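Local coordinates for protein minor fimbrium subunit Mfa5 (Porphyromonas gingivalis ATCC 33277, PDB 6TO1) that serves as an accessory subunit of the minor fimbriae, surface pili that mediate biofilm formation and adhesion to host cells and other oral bacteria, at residues W111-K116 against Y469-D474; G411-F416 against W454-I459; D476-N481 against K631-N636. One frame throughout, in Å; residues are numbered along the deposited sequence.

Contact 1. Residues W111-K116 against Y469-D474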
ATOM      1  N   TRP A 111       0.154 -31.690  -6.451  1.00 22.69           N
ATOM      2  CA  TRP A 111      -0.580 -30.473  -6.129  1.00 19.83           C
ATOM      3  C   TRP A 111       0.293 -29.285  -6.483  1.00 19.18           C
ATOM      4  O   TRP A 111       1.514 -29.317  -6.311  1.00 24.61           O
ATOM      5  CB  TRP A 111      -0.953 -30.399  -4.635  1.00 23.74           C
ATOM      6  CG  TRP A 111      -1.842 -31.510  -4.159  1.00 21.10           C
ATOM      7  CD1 TRP A 111      -3.198 -31.465  -3.995  1.00 23.13           C
ATOM      8  CD2 TRP A 111      -1.433 -32.831  -3.756  1.00 20.19           C
ATOM      9  NE1 TRP A 111      -3.655 -32.676  -3.536  1.00 25.39           N
ATOM     10  CE2 TRP A 111      -2.588 -33.528  -3.384  1.00 23.36           C
ATOM     11  CE3 TRP A 111      -0.203 -33.484  -3.688  1.00 22.92           C
ATOM     12  CZ2 TRP A 111      -2.548 -34.849  -2.950  1.00 19.01           C
ATOM     13  CZ3 TRP A 111      -0.171 -34.786  -3.261  1.00 18.23           C
ATOM     14  CH2 TRP A 111      -1.329 -35.448  -2.895  1.00 18.82           C
ATOM     15  N   ASP A 112      -0.348 -28.220  -6.951  1.00 20.23           N
ATOM     16  CA  ASP A 112       0.343 -26.961  -7.189  1.00 22.90           C
ATOM     17  C   ASP A 112       0.065 -26.045  -5.999  1.00 24.95           C
ATOM     18  O   ASP A 112      -1.087 -25.702  -5.731  1.00 23.25           O
ATOM     19  CB  ASP A 112      -0.111 -26.322  -8.494  1.00 26.64           C
ATOM     20  CG  ASP A 112       0.478 -27.009  -9.718  1.00 28.36           C
ATOM     21  OD1 ASP A 112       1.668 -27.370  -9.705  1.00 25.76           O
ATOM     22  OD2 ASP A 112      -0.280 -27.175 -10.688  1.00 31.52           O
ATOM     23  N   VAL A 113       1.112 -25.672  -5.285  1.00 23.03           N
ATOM     24  CA  VAL A 113       0.990 -24.895  -4.056  1.00 20.51           C
ATOM     25  C   VAL A 113       1.334 -23.449  -4.379  1.00 21.53           C
ATOM     26  O   VAL A 113       2.413 -23.165  -4.900  1.00 19.04           O
ATOM     27  CB  VAL A 113       1.913 -25.453  -2.960  1.00 23.34           C
ATOM     28  CG1 VAL A 113       1.884 -24.560  -1.726  1.00 21.51           C
ATOM     29  CG2 VAL A 113       1.511 -26.891  -2.610  1.00 22.60           C
ATOM     30  N   THR A 114       0.437 -22.538  -4.052  1.00 21.14           N
ATOM     31  CA  THR A 114       0.665 -21.120  -4.290  1.00 19.02           C
ATOM     32  C   THR A 114       0.697 -20.421  -2.939  1.00 20.94           C
ATOM     33  O   THR A 114      -0.157 -20.692  -2.099  1.00 19.30           O
ATOM     34  CB  THR A 114      -0.428 -20.501  -5.150  1.00 20.85           C
ATOM     35  OG1 THR A 114      -0.326 -20.976  -6.496  1.00 24.43           O
ATOM     36  CG2 THR A 114      -0.271 -18.951  -5.159  1.00 20.58           C
ATOM     37  N   LEU A 115       1.698 -19.564  -2.731  1.00 21.87           N
ATOM     38  CA  LEU A 115       1.743 -18.612  -1.627  1.00 18.26           C
ATOM     39  C   LEU A 115       1.566 -17.225  -2.223  1.00 19.73           C
ATOM     40  O   LEU A 115       2.232 -16.881  -3.211  1.00 18.20           O
ATOM     41  CB  LEU A 115       3.063 -18.693  -0.864  1.00 19.94           C
ATOM     42  CG  LEU A 115       3.186 -19.904   0.065  1.00 22.39           C
ATOM     43  CD1 LEU A 115       3.569 -21.102  -0.822  1.00 24.01           C
ATOM     44  CD2 LEU A 115       4.188 -19.644   1.147  1.00 26.28           C
ATOM     45  N   LYS A 116       0.663 -16.444  -1.639  1.00 21.19           N
ATOM     46  CA  LYS A 116       0.233 -15.187  -2.234  1.00 22.31           C
ATOM     47  C   LYS A 116       0.226 -14.092  -1.177  1.00 19.94           C
ATOM     48  O   LYS A 116      -0.252 -14.298  -0.054  1.00 19.55           O
ATOM     49  CB  LYS A 116      -1.152 -15.333  -2.832  1.00 20.79           C
ATOM     50  CG  LYS A 116      -1.708 -14.078  -3.490  1.00 27.52           C
ATOM     51  CD  LYS A 116      -3.202 -14.238  -3.792  1.00 31.40           C
ATOM     52  CE  LYS A 116      -3.470 -15.094  -5.011  1.00 48.78           C
ATOM     53  NZ  LYS A 116      -4.935 -15.298  -5.240  1.00 54.62           N
ATOM     54  N   TYR A 469       4.692 -23.685  -6.873  1.00 21.71           N
ATOM     55  CA  TYR A 469       5.548 -24.850  -7.078  1.00 22.98           C
ATOM     56  C   TYR A 469       4.694 -26.101  -6.971  1.00 27.76           C
ATOM     57  O   TYR A 469       3.687 -26.123  -6.260  1.00 21.86           O
ATOM     58  CB  TYR A 469       6.704 -24.896  -6.054  1.00 22.70           C
ATOM     59  CG  TYR A 469       6.299 -24.893  -4.594  1.00 19.54           C
ATOM     60  CD1 TYR A 469       6.105 -26.083  -3.906  1.00 19.37           C
ATOM     61  CD2 TYR A 469       6.115 -23.696  -3.885  1.00 17.39           C
ATOM     62  CE1 TYR A 469       5.733 -26.098  -2.564  1.00 23.96           C
ATOM     63  CE2 TYR A 469       5.735 -23.712  -2.526  1.00 20.57           C
ATOM     64  CZ  TYR A 469       5.558 -24.906  -1.871  1.00 22.39           C
ATOM     65  OH  TYR A 469       5.200 -24.955  -0.535  1.00 24.33           O
ATOM     66  N   ARG A 470       5.115 -27.154  -7.668  1.00 23.83           N
ATOM     67  CA  ARG A 470       4.434 -28.441  -7.621  1.00 21.76           C
ATOM     68  C   ARG A 470       5.088 -29.358  -6.595  1.00 20.40           C
ATOM     69  O   ARG A 470       6.321 -29.420  -6.493  1.00 20.74           O
ATOM     70  CB  ARG A 470       4.445 -29.119  -8.991  1.00 27.49           C
ATOM     71  CG  ARG A 470       3.619 -30.392  -9.052  1.00 25.89           C
ATOM     72  CD  ARG A 470       3.251 -30.796 -10.486  1.00 30.74           C
ATOM     73  NE  ARG A 470       2.313 -29.845 -11.070  1.00 25.46           N
ATOM     74  CZ  ARG A 470       1.702 -30.010 -12.238  1.00 36.69           C
ATOM     75  NH1 ARG A 470       1.915 -31.110 -12.960  1.00 32.42           N
ATOM     76  NH2 ARG A 470       0.862 -29.085 -12.669  1.00 27.84           N
ATOM     77  N   ILE A 471       4.252 -30.034  -5.818  1.00 22.78           N
ATOM     78  CA  ILE A 471       4.711 -31.050  -4.877  1.00 18.62           C
ATOM     79  C   ILE A 471       4.161 -32.406  -5.306  1.00 19.26           C
ATOM     80  O   ILE A 471       3.059 -32.519  -5.850  1.00 23.01           O
ATOM     81  CB  ILE A 471       4.321 -30.794  -3.402  1.00 20.05           C
ATOM     82  CG1 ILE A 471       2.816 -30.709  -3.231  1.00 19.84           C
ATOM     83  CG2 ILE A 471       5.013 -29.553  -2.865  1.00 23.82           C
ATOM     84  CD1 ILE A 471       2.378 -30.540  -1.777  1.00 25.02           C
ATOM     85  N   TYR A 472       4.927 -33.444  -4.995  1.00 25.56           N
ATOM     86  CA  TYR A 472       4.478 -34.814  -5.144  1.00 20.70           C
ATOM     87  C   TYR A 472       4.464 -35.492  -3.782  1.00 18.18           C
ATOM     88  O   TYR A 472       5.339 -35.245  -2.945  1.00 21.39           O
ATOM     89  CB  TYR A 472       5.416 -35.625  -6.043  1.00 23.08           C
ATOM     90  CG  TYR A 472       5.458 -35.223  -7.483  1.00 24.55           C
ATOM     91  CD1 TYR A 472       4.314 -35.208  -8.253  1.00 25.24           C
ATOM     92  CD2 TYR A 472       6.661 -34.874  -8.079  1.00 30.89           C
ATOM     93  CE1 TYR A 472       4.366 -34.849  -9.594  1.00 25.48           C
ATOM     94  CE2 TYR A 472       6.716 -34.506  -9.422  1.00 38.65           C
ATOM     95  CZ  TYR A 472       5.564 -34.504 -10.166  1.00 37.44           C
ATOM     96  OH  TYR A 472       5.590 -34.145 -11.497  1.00 46.72           O
ATOM     97  N   ALA A 473       3.514 -36.397  -3.588  1.00 21.55           N
ATOM     98  CA  ALA A 473       3.570 -37.300  -2.436  1.00 23.99           C
ATOM     99  C   ALA A 473       4.638 -38.379  -2.648  1.00 24.27           C
ATOM    100  O   ALA A 473       4.748 -38.950  -3.736  1.00 23.06           O
ATOM    101  CB  ALA A 473       2.220 -37.961  -2.201  1.00 25.17           C
ATOM    102  N   ASP A 474       5.433 -38.637  -1.602  1.00 25.75           N
ATOM    103  CA  ASP A 474       6.457 -39.693  -1.564  1.00 25.27           C
ATOM    104  C   ASP A 474       5.813 -40.899  -0.878  1.00 22.31           C
ATOM    105  O   ASP A 474       5.729 -40.967   0.356  1.00 20.34           O
ATOM    106  CB  ASP A 474       7.692 -39.180  -0.833  1.00 25.32           C
ATOM    107  CG  ASP A 474       8.782 -40.210  -0.681  1.00 26.79           C
ATOM    108  OD1 ASP A 474       8.550 -41.407  -0.921  1.00 26.32           O
ATOM    109  OD2 ASP A 474       9.885 -39.794  -0.296  1.00 30.59           O
TER
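Asp112 and Arg470 face each other as a non-hydrogen-bonded pair between two antiparallel strands, and a salt bridge joins their side chains. Arg470 meets the carboxylate side-on with two nitrogens, one to each oxygen. Arg470 NE reaches Asp112 OD1 at 2.9 Å, with OD1 in the guanidinium plane and the N-H almost straight at 175°. Arg470 NH2 reaches Asp112 OD2 at 3.0 Å, on the syn lone pair. The two planes are turned 38° apart. Arg470 NH1 forms a second salt bridge, with Asp104.

Four backbone hydrogen bonds flank this pair. Trp111 and Ile471 exchange two, and Val113 and Tyr469 exchange two.

On the face carrying Trp111, Val113, Tyr469 and Ile471 the contact is mostly apolar. With CG between its own backbone N and carbonyl carbon (chi1 57°), the Tyr469 ring stands alongside Val113. Val113 CB makes a CH-pi contact over one face of the Tyr469 ring, offset toward the rim, 4.1 Å from the centroid. Val113 CG1 packs toward the phenol end, 3.5 Å from Tyr469 OH. That hydroxyl is probably hydrogen-bonded to Asp415 OD2. Val113 CG2 touches Ile471 CD1 at 3.8 Å, and Trp111 CZ3 meets Ala473 CB at 4.1 Å.

Strand 110-119 runs between strands 90-98 and 463-473 in an antiparallel sheet. Strand 421-423 flanks 463-473 in the same sheet.

Contact 2. Residues G411-F416 against W454-I459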
ATOM      1  N   GLY A 411      10.459  -8.070   2.007  1.00 21.20           N
ATOM      2  CA  GLY A 411       9.727  -9.200   2.517  1.00 21.65           C
ATOM      3  C   GLY A 411      10.500 -10.494   2.349  1.00 20.59           C
ATOM      4  O   GLY A 411      11.200 -10.698   1.349  1.00 22.18           O
ATOM      5  N   GLU A 412      10.376 -11.361   3.339  1.00 20.92           N
ATOM      6  CA  GLU A 412      10.968 -12.687   3.292  1.00 19.31           C
ATOM      7  C   GLU A 412       9.918 -13.691   3.742  1.00 17.86           C
ATOM      8  O   GLU A 412       9.372 -13.576   4.843  1.00 22.50           O
ATOM      9  CB  GLU A 412      12.207 -12.792   4.164  1.00 22.82           C
ATOM     10  CG  GLU A 412      12.841 -14.177   4.008  1.00 27.92           C
ATOM     11  CD  GLU A 412      14.156 -14.287   4.716  1.00 39.45           C
ATOM     12  OE1 GLU A 412      15.151 -13.777   4.169  1.00 38.86           O
ATOM     13  OE2 GLU A 412      14.176 -14.873   5.817  1.00 40.25           O
ATOM     14  N   VAL A 413       9.608 -14.629   2.859  1.00 20.64           N
ATOM     15  CA  VAL A 413       8.726 -15.744   3.159  1.00 20.21           C
ATOM     16  C   VAL A 413       9.587 -16.978   3.361  1.00 24.25           C
ATOM     17  O   VAL A 413      10.373 -17.334   2.481  1.00 23.00           O
ATOM     18  CB  VAL A 413       7.725 -15.971   2.026  1.00 20.21           C
ATOM     19  CG1 VAL A 413       6.916 -17.260   2.269  1.00 23.49           C
ATOM     20  CG2 VAL A 413       6.792 -14.767   1.877  1.00 21.94           C
ATOM     21  N   THR A 414       9.436 -17.623   4.508  1.00 20.67           N
ATOM     22  CA  THR A 414      10.045 -18.917   4.784  1.00 21.27           C
ATOM     23  C   THR A 414       8.924 -19.951   4.735  1.00 20.72           C
ATOM     24  O   THR A 414       7.866 -19.758   5.351  1.00 23.67           O
ATOM     25  CB  THR A 414      10.746 -18.930   6.139  1.00 21.76           C
ATOM     26  OG1 THR A 414       9.794 -18.558   7.147  1.00 32.31           O
ATOM     27  CG2 THR A 414      11.928 -17.967   6.136  1.00 25.71           C
ATOM     28  N   ASP A 415       9.176 -21.069   4.042  1.00 21.76           N
ATOM     29  CA  ASP A 415       8.159 -22.078   3.768  1.00 19.57           C
ATOM     30  C   ASP A 415       8.844 -23.434   3.880  1.00 18.35           C
ATOM     31  O   ASP A 415       9.688 -23.764   3.048  1.00 21.15           O
ATOM     32  CB  ASP A 415       7.572 -21.848   2.379  1.00 17.91           C
ATOM     33  CG  ASP A 415       6.602 -22.930   1.939  1.00 20.31           C
ATOM     34  OD1 ASP A 415       6.042 -23.660   2.770  1.00 22.50           O
ATOM     35  OD2 ASP A 415       6.378 -23.008   0.714  1.00 22.91           O
ATOM     36  N   PHE A 416       8.532 -24.162   4.945  1.00 18.24           N
ATOM     37  CA  PHE A 416       9.100 -25.479   5.220  1.00 19.90           C
ATOM     38  C   PHE A 416       8.121 -26.506   4.670  1.00 21.94           C
ATOM     39  O   PHE A 416       7.004 -26.642   5.179  1.00 23.58           O
ATOM     40  CB  PHE A 416       9.319 -25.680   6.716  1.00 23.79           C
ATOM     41  CG  PHE A 416      10.461 -24.868   7.298  1.00 22.59           C
ATOM     42  CD1 PHE A 416      11.757 -25.346   7.284  1.00 29.77           C
ATOM     43  CD2 PHE A 416      10.215 -23.629   7.874  1.00 30.22           C
ATOM     44  CE1 PHE A 416      12.792 -24.603   7.835  1.00 31.24           C
ATOM     45  CE2 PHE A 416      11.242 -22.888   8.413  1.00 29.11           C
ATOM     46  CZ  PHE A 416      12.520 -23.380   8.412  1.00 31.70           C
ATOM     47  N   TRP A 454      11.865 -17.098   0.144  1.00 22.45           N
ATOM     48  CA  TRP A 454      11.453 -16.222  -0.936  1.00 17.12           C
ATOM     49  C   TRP A 454      11.727 -14.784  -0.505  1.00 22.83           C
ATOM     50  O   TRP A 454      11.135 -14.302   0.456  1.00 20.70           O
ATOM     51  CB  TRP A 454       9.969 -16.422  -1.232  1.00 24.07           C
ATOM     52  CG  TRP A 454       9.367 -15.475  -2.226  1.00 20.87           C
ATOM     53  CD1 TRP A 454      10.011 -14.736  -3.185  1.00 21.35           C
ATOM     54  CD2 TRP A 454       7.976 -15.193  -2.367  1.00 18.16           C
ATOM     55  NE1 TRP A 454       9.093 -14.011  -3.910  1.00 20.82           N
ATOM     56  CE2 TRP A 454       7.839 -14.264  -3.418  1.00 23.26           C
ATOM     57  CE3 TRP A 454       6.830 -15.628  -1.687  1.00 21.71           C
ATOM     58  CZ2 TRP A 454       6.597 -13.770  -3.818  1.00 23.47           C
ATOM     59  CZ3 TRP A 454       5.599 -15.159  -2.092  1.00 20.22           C
ATOM     60  CH2 TRP A 454       5.491 -14.225  -3.145  1.00 18.29           C
ATOM     61  N   THR A 455      12.628 -14.121  -1.215  1.00 23.97           N
ATOM     62  CA  THR A 455      12.931 -12.709  -0.997  1.00 23.59           C
ATOM     63  C   THR A 455      12.052 -11.925  -1.957  1.00 19.58           C
ATOM     64  O   THR A 455      12.218 -12.013  -3.178  1.00 23.63           O
ATOM     65  CB  THR A 455      14.416 -12.435  -1.243  1.00 27.31           C
ATOM     66  OG1 THR A 455      15.182 -13.152  -0.271  1.00 26.47           O
ATOM     67  CG2 THR A 455      14.710 -10.943  -1.120  1.00 25.62           C
ATOM     68  N   THR A 456      11.100 -11.156  -1.417  1.00 21.17           N
ATOM     69  CA  THR A 456      10.078 -10.621  -2.302  1.00 20.93           C
ATOM     70  C   THR A 456      10.522  -9.366  -3.036  1.00 21.78           C
ATOM     71  O   THR A 456      10.012  -9.093  -4.125  1.00 22.57           O
ATOM     72  CB  THR A 456       8.788 -10.295  -1.519  1.00 24.68           C
ATOM     73  OG1 THR A 456       9.042  -9.232  -0.590  1.00 22.08           O
ATOM     74  CG2 THR A 456       8.304 -11.498  -0.795  1.00 21.18           C
ATOM     75  N   GLY A 457      11.423  -8.590  -2.457  1.00 24.77           N
ATOM     76  CA  GLY A 457      11.686  -7.253  -2.939  1.00 26.30           C
ATOM     77  C   GLY A 457      10.520  -6.347  -2.543  1.00 22.98           C
ATOM     78  O   GLY A 457       9.638  -6.704  -1.770  1.00 22.33           O
ATOM     79  N   THR A 458      10.542  -5.145  -3.092  1.00 24.07           N
ATOM     80  CA  THR A 458       9.439  -4.222  -2.882  1.00 22.27           C
ATOM     81  C   THR A 458       8.202  -4.678  -3.649  1.00 23.02           C
ATOM     82  O   THR A 458       8.287  -5.075  -4.812  1.00 23.46           O
ATOM     83  CB  THR A 458       9.845  -2.810  -3.343  1.00 29.67           C
ATOM     84  OG1 THR A 458      10.872  -2.306  -2.484  1.00 31.82           O
ATOM     85  CG2 THR A 458       8.637  -1.889  -3.295  1.00 28.91           C
ATOM     86  N   ILE A 459       7.045  -4.620  -2.986  1.00 20.79           N
ATOM     87  CA  ILE A 459       5.760  -4.906  -3.601  1.00 18.91           C
ATOM     88  C   ILE A 459       4.917  -3.642  -3.522  1.00 22.12           C
ATOM     89  O   ILE A 459       4.723  -3.094  -2.433  1.00 21.19           O
ATOM     90  CB  ILE A 459       5.031  -6.064  -2.899  1.00 21.02           C
ATOM     91  CG1 ILE A 459       5.877  -7.338  -2.895  1.00 23.09           C
ATOM     92  CG2 ILE A 459       3.692  -6.339  -3.601  1.00 21.54           C
ATOM     93  CD1 ILE A 459       6.223  -7.823  -4.268  1.00 32.62           C
TER
HETATM   94  O   HOH W   1      12.810  -8.190   0.189  1.00 24.99           O
HETATM   95  O   HOH W   2      15.189 -12.066   2.214  1.00 36.60           O
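Val413 and Trp454 form the tightly packed part. They are a hydrogen-bonded antiparallel pair, with Val413 N on Trp454 O at 2.9 Å and Trp454 N on Val413 O at 2.8 Å. Their side chains lie side by side and point the same way. Val413 CG2 comes to 3.7 Å from Trp454 CE3, oblique to the indole. Thr456 CG2 sits over the centre of the Trp454 indole, 3.8 Å above its plane. Leu115 and Ile117 of strand 110-119 pack against this buried face, and Trp454 NE1 donates to Asn440 O.

The two strands, 408-417 and 451-455, are neighbours in a six-stranded antiparallel sheet. Pairing ends as the second strand turns away. Thr456 N still bonds to Gly411 O at 2.8 Å, but it is tilted 34° from the carbonyl plane. Thr456 OG1 lies between its own N and carbonyl carbon (chi1 65°) and donates to Gly457 O. Water then bridges Gly411 N and Gly457 N.

On the other face the contact is loose. Glu412 and Thr455 are exposed and their polar ends do not meet directly. A water bridges them, 2.6 Å from Glu412 OE1 and 2.7 Å from Thr455 OG1.

Contact 3. Residues D476-N481 against K631-N636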
ATOM      1  N   ASP A 476       6.458 -44.100  -0.464  1.00 30.42           N
ATOM      2  CA  ASP A 476       7.197 -45.005   0.416  1.00 28.81           C
ATOM      3  C   ASP A 476       7.509 -44.333   1.752  1.00 29.67           C
ATOM      4  O   ASP A 476       7.463 -44.976   2.805  1.00 25.94           O
ATOM      5  CB  ASP A 476       8.493 -45.456  -0.246  1.00 27.77           C
ATOM      6  CG  ASP A 476       8.272 -46.437  -1.397  1.00 32.57           C
ATOM      7  OD1 ASP A 476       7.294 -47.206  -1.373  1.00 35.52           O
ATOM      8  OD2 ASP A 476       9.099 -46.428  -2.326  1.00 49.28           O
ATOM      9  N   TYR A 477       7.837 -43.041   1.731  1.00 23.01           N
ATOM     10  CA  TYR A 477       8.032 -42.324   2.990  1.00 23.74           C
ATOM     11  C   TYR A 477       6.757 -42.324   3.826  1.00 23.14           C
ATOM     12  O   TYR A 477       6.790 -42.573   5.041  1.00 25.66           O
ATOM     13  CB  TYR A 477       8.495 -40.888   2.725  1.00 25.66           C
ATOM     14  CG  TYR A 477       8.848 -40.179   4.004  1.00 22.08           C
ATOM     15  CD1 TYR A 477      10.159 -40.160   4.474  1.00 29.59           C
ATOM     16  CD2 TYR A 477       7.869 -39.563   4.761  1.00 25.18           C
ATOM     17  CE1 TYR A 477      10.474 -39.522   5.661  1.00 30.30           C
ATOM     18  CE2 TYR A 477       8.167 -38.941   5.941  1.00 27.86           C
ATOM     19  CZ  TYR A 477       9.467 -38.910   6.380  1.00 33.82           C
ATOM     20  OH  TYR A 477       9.738 -38.278   7.564  1.00 35.84           O
ATOM     21  N   ILE A 478       5.619 -42.004   3.200  1.00 21.00           N
ATOM     22  CA  ILE A 478       4.347 -41.983   3.912  1.00 22.03           C
ATOM     23  C   ILE A 478       4.026 -43.370   4.455  1.00 23.85           C
ATOM     24  O   ILE A 478       3.568 -43.519   5.590  1.00 20.20           O
ATOM     25  CB  ILE A 478       3.232 -41.449   2.988  1.00 21.07           C
ATOM     26  CG1 ILE A 478       3.517 -39.964   2.658  1.00 25.18           C
ATOM     27  CG2 ILE A 478       1.888 -41.611   3.596  1.00 20.36           C
ATOM     28  CD1 ILE A 478       2.714 -39.424   1.556  1.00 24.69           C
ATOM     29  N   GLN A 479       4.297 -44.410   3.669  1.00 23.01           N
ATOM     30  CA  GLN A 479       4.069 -45.767   4.150  1.00 22.87           C
ATOM     31  C   GLN A 479       4.905 -46.066   5.384  1.00 21.94           C
ATOM     32  O   GLN A 479       4.416 -46.685   6.336  1.00 25.99           O
ATOM     33  CB  GLN A 479       4.402 -46.779   3.040  1.00 25.49           C
ATOM     34  CG  GLN A 479       4.064 -48.222   3.419  1.00 26.60           C
ATOM     35  CD  GLN A 479       2.577 -48.494   3.413  1.00 28.89           C
ATOM     36  OE1 GLN A 479       1.803 -47.738   2.844  1.00 25.12           O
ATOM     37  NE2 GLN A 479       2.170 -49.589   4.046  1.00 29.82           N
ATOM     38  N   ASN A 480       6.164 -45.639   5.391  1.00 23.53           N
ATOM     39  CA  ASN A 480       7.107 -46.016   6.426  1.00 23.75           C
ATOM     40  C   ASN A 480       7.105 -45.092   7.632  1.00 31.36           C
ATOM     41  O   ASN A 480       7.868 -45.339   8.574  1.00 30.85           O
ATOM     42  CB  ASN A 480       8.507 -46.068   5.824  1.00 27.20           C
ATOM     43  CG  ASN A 480       8.645 -47.161   4.789  1.00 33.11           C
ATOM     44  OD1 ASN A 480       7.919 -48.131   4.815  1.00 28.71           O
ATOM     45  ND2 ASN A 480       9.539 -46.967   3.842  1.00 42.11           N
ATOM     46  N   ASN A 481       6.268 -44.057   7.645  1.00 23.97           N
ATOM     47  CA  ASN A 481       6.267 -43.102   8.742  1.00 27.71           C
ATOM     48  C   ASN A 481       4.837 -42.778   9.129  1.00 32.76           C
ATOM     49  O   ASN A 481       3.995 -42.540   8.258  1.00 33.29           O
ATOM     50  CB  ASN A 481       7.002 -41.821   8.346  1.00 28.65           C
ATOM     51  CG  ASN A 481       8.496 -42.016   8.271  1.00 27.70           C
ATOM     52  OD1 ASN A 481       9.189 -41.904   9.270  1.00 35.01           O
ATOM     53  ND2 ASN A 481       9.001 -42.355   7.081  1.00 23.19           N
ATOM     54  N   LYS A 631      -3.465 -42.897   3.764  0.53 22.22           N
ATOM     55  CA  LYS A 631      -2.418 -42.755   4.766  0.53 24.69           C
ATOM     56  C   LYS A 631      -1.321 -43.802   4.642  0.53 22.59           C
ATOM     57  O   LYS A 631      -0.205 -43.580   5.121  0.53 21.52           O
ATOM     58  CB  LYS A 631      -3.014 -42.828   6.174  0.53 24.78           C
ATOM     59  CG  LYS A 631      -4.091 -41.791   6.448  0.53 27.10           C
ATOM     60  CD  LYS A 631      -4.642 -41.929   7.868  0.53 20.24           C
ATOM     61  CE  LYS A 631      -3.933 -41.000   8.848  0.53 24.08           C
ATOM     62  NZ  LYS A 631      -2.480 -41.261   8.935  0.53 31.20           N
ATOM     63  N   LYS A 632      -1.608 -44.946   4.030  1.00 21.87           N
ATOM     64  CA  LYS A 632      -0.632 -46.024   3.878  1.00 23.26           C
ATOM     65  C   LYS A 632      -0.769 -46.511   2.442  1.00 25.93           C
ATOM     66  O   LYS A 632      -1.448 -47.505   2.165  1.00 26.97           O
ATOM     67  CB  LYS A 632      -0.890 -47.138   4.897  1.00 26.60           C
ATOM     68  CG  LYS A 632      -0.634 -46.708   6.341  1.00 26.06           C
ATOM     69  CD  LYS A 632       0.823 -46.291   6.566  1.00 26.90           C
ATOM     70  CE  LYS A 632       1.048 -45.809   8.019  1.00 25.01           C
ATOM     71  NZ  LYS A 632       2.426 -45.242   8.155  1.00 34.87           N
ATOM     72  N   PRO A 633      -0.154 -45.806   1.492  1.00 22.29           N
ATOM     73  CA  PRO A 633      -0.529 -45.970   0.081  1.00 22.15           C
ATOM     74  C   PRO A 633       0.349 -46.906  -0.726  1.00 20.34           C
ATOM     75  O   PRO A 633       0.146 -46.978  -1.941  1.00 26.60           O
ATOM     76  CB  PRO A 633      -0.373 -44.535  -0.439  1.00 21.60           C
ATOM     77  CG  PRO A 633       0.894 -44.089   0.264  1.00 22.36           C
ATOM     78  CD  PRO A 633       0.685 -44.602   1.697  1.00 22.30           C
ATOM     79  N   ALA A 634       1.316 -47.580  -0.102  1.00 24.34           N
ATOM     80  CA  ALA A 634       2.281 -48.423  -0.811  1.00 21.50           C
ATOM     81  C   ALA A 634       2.276 -49.814  -0.178  1.00 22.03           C
ATOM     82  O   ALA A 634       2.973 -50.074   0.808  1.00 22.46           O
ATOM     83  CB  ALA A 634       3.685 -47.804  -0.775  1.00 22.23           C
ATOM     84  N   GLY A 635       1.449 -50.695  -0.715  1.00 24.66           N
ATOM     85  CA  GLY A 635       1.458 -52.068  -0.268  1.00 28.38           C
ATOM     86  C   GLY A 635       2.589 -52.875  -0.887  1.00 19.40           C
ATOM     87  O   GLY A 635       3.152 -52.538  -1.939  1.00 24.17           O
ATOM     88  N   ASN A 636       2.944 -53.975  -0.213  1.00 22.73           N
ATOM     89  CA  ASN A 636       4.050 -54.815  -0.661  1.00 22.62           C
ATOM     90  C   ASN A 636       3.661 -56.268  -0.445  1.00 24.61           C
ATOM     91  O   ASN A 636       3.365 -56.665   0.684  1.00 22.23           O
ATOM     92  CB  ASN A 636       5.357 -54.514   0.091  1.00 22.08           C
ATOM     93  CG  ASN A 636       5.975 -53.190  -0.309  1.00 26.79           C
ATOM     94  OD1 ASN A 636       6.721 -53.096  -1.295  1.00 24.69           O
ATOM     95  ND2 ASN A 636       5.651 -52.150   0.445  1.00 31.01           N
TER
HETATM   96  O   HOH W   3       6.540 -49.414   0.417  1.00 33.82           O
HETATM   97  O   HOH W   4       1.438 -42.570   6.937  1.00 25.18           O
HETATM   98  O   HOH W   5      -0.705 -50.158   3.265  1.00 29.72           O
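A short helix, 475-480, follows strand 463-473, and the last turn of the helix region meets the start of strand 634-643. Lys632 brings its amine to the backbone carbonyls of Ile478, Gln479 and Asn481. The chain turns about CB-CG (chi2 -61°), which swings CD toward the carbonyls of Ile478 and Gln479. Lys632 NZ bonds to Gln479 O at 3.1 Å from above the carbonyl plane. It makes weak bonds to Ile478 O and Asn481 O. A positive charge here would suit the negative pole of the helix dipole. NZ also forms a salt bridge with Asp482, just beyond the segment. A water lies 2.6 Å from Lys631 O and 2.7 Å from Ile478 O and accepts from Lys632 NZ; its protons may be shared.

Gln479 carries the second polar link. With CG anti to the backbone N (chi1 -175°) and the chain bent at chi2, its amide lies by the backbone of Lys632 to Ala634. Gln479 OE1 appears to accept from Ala634 N at 3.0 Å, but OE1 sits too close to a neighbour in the model, so the bond is less sure. NE2 shares a water with Lys632 O.

Apolar contact comes from Ile478 and Ala634. Ile478 CG2 rests on Pro633 CD at 3.7 Å, the two side chains crossing at about a right angle. Ala634 CB points to the helix and touches Gln479 CB at 4.0 Å. Asp476 OD1 is linked through water to Asn636 ND2, and its salt bridge is with Lys534.

The helix lies against the start of strand 634-643, which pairs in parallel with strand 530-539. Phe498 of strand 498-499 packs against both Ile478 and Lys631.

Contacts 1 and 2 belong to two sheets that face each other. Their centres are 17 Å apart. Contact 1 is buried, whereas contacts 2 and 3 are partly buried. Leu115 of contact 1 packs on Val413 of contact 2. Both are antiparallel strand pairs with a mostly apolar inner face. Their outer faces differ: contact 1 has a direct salt bridge, contact 2 a water bridge. Contact 3 joins a helix to the start of a strand. Water and lysine-to-carbonyl bonds do much of its work. It continues the chain of contact 1 and touches it through Ala473 and Ile478. Contacts 2 and 3 do not touch.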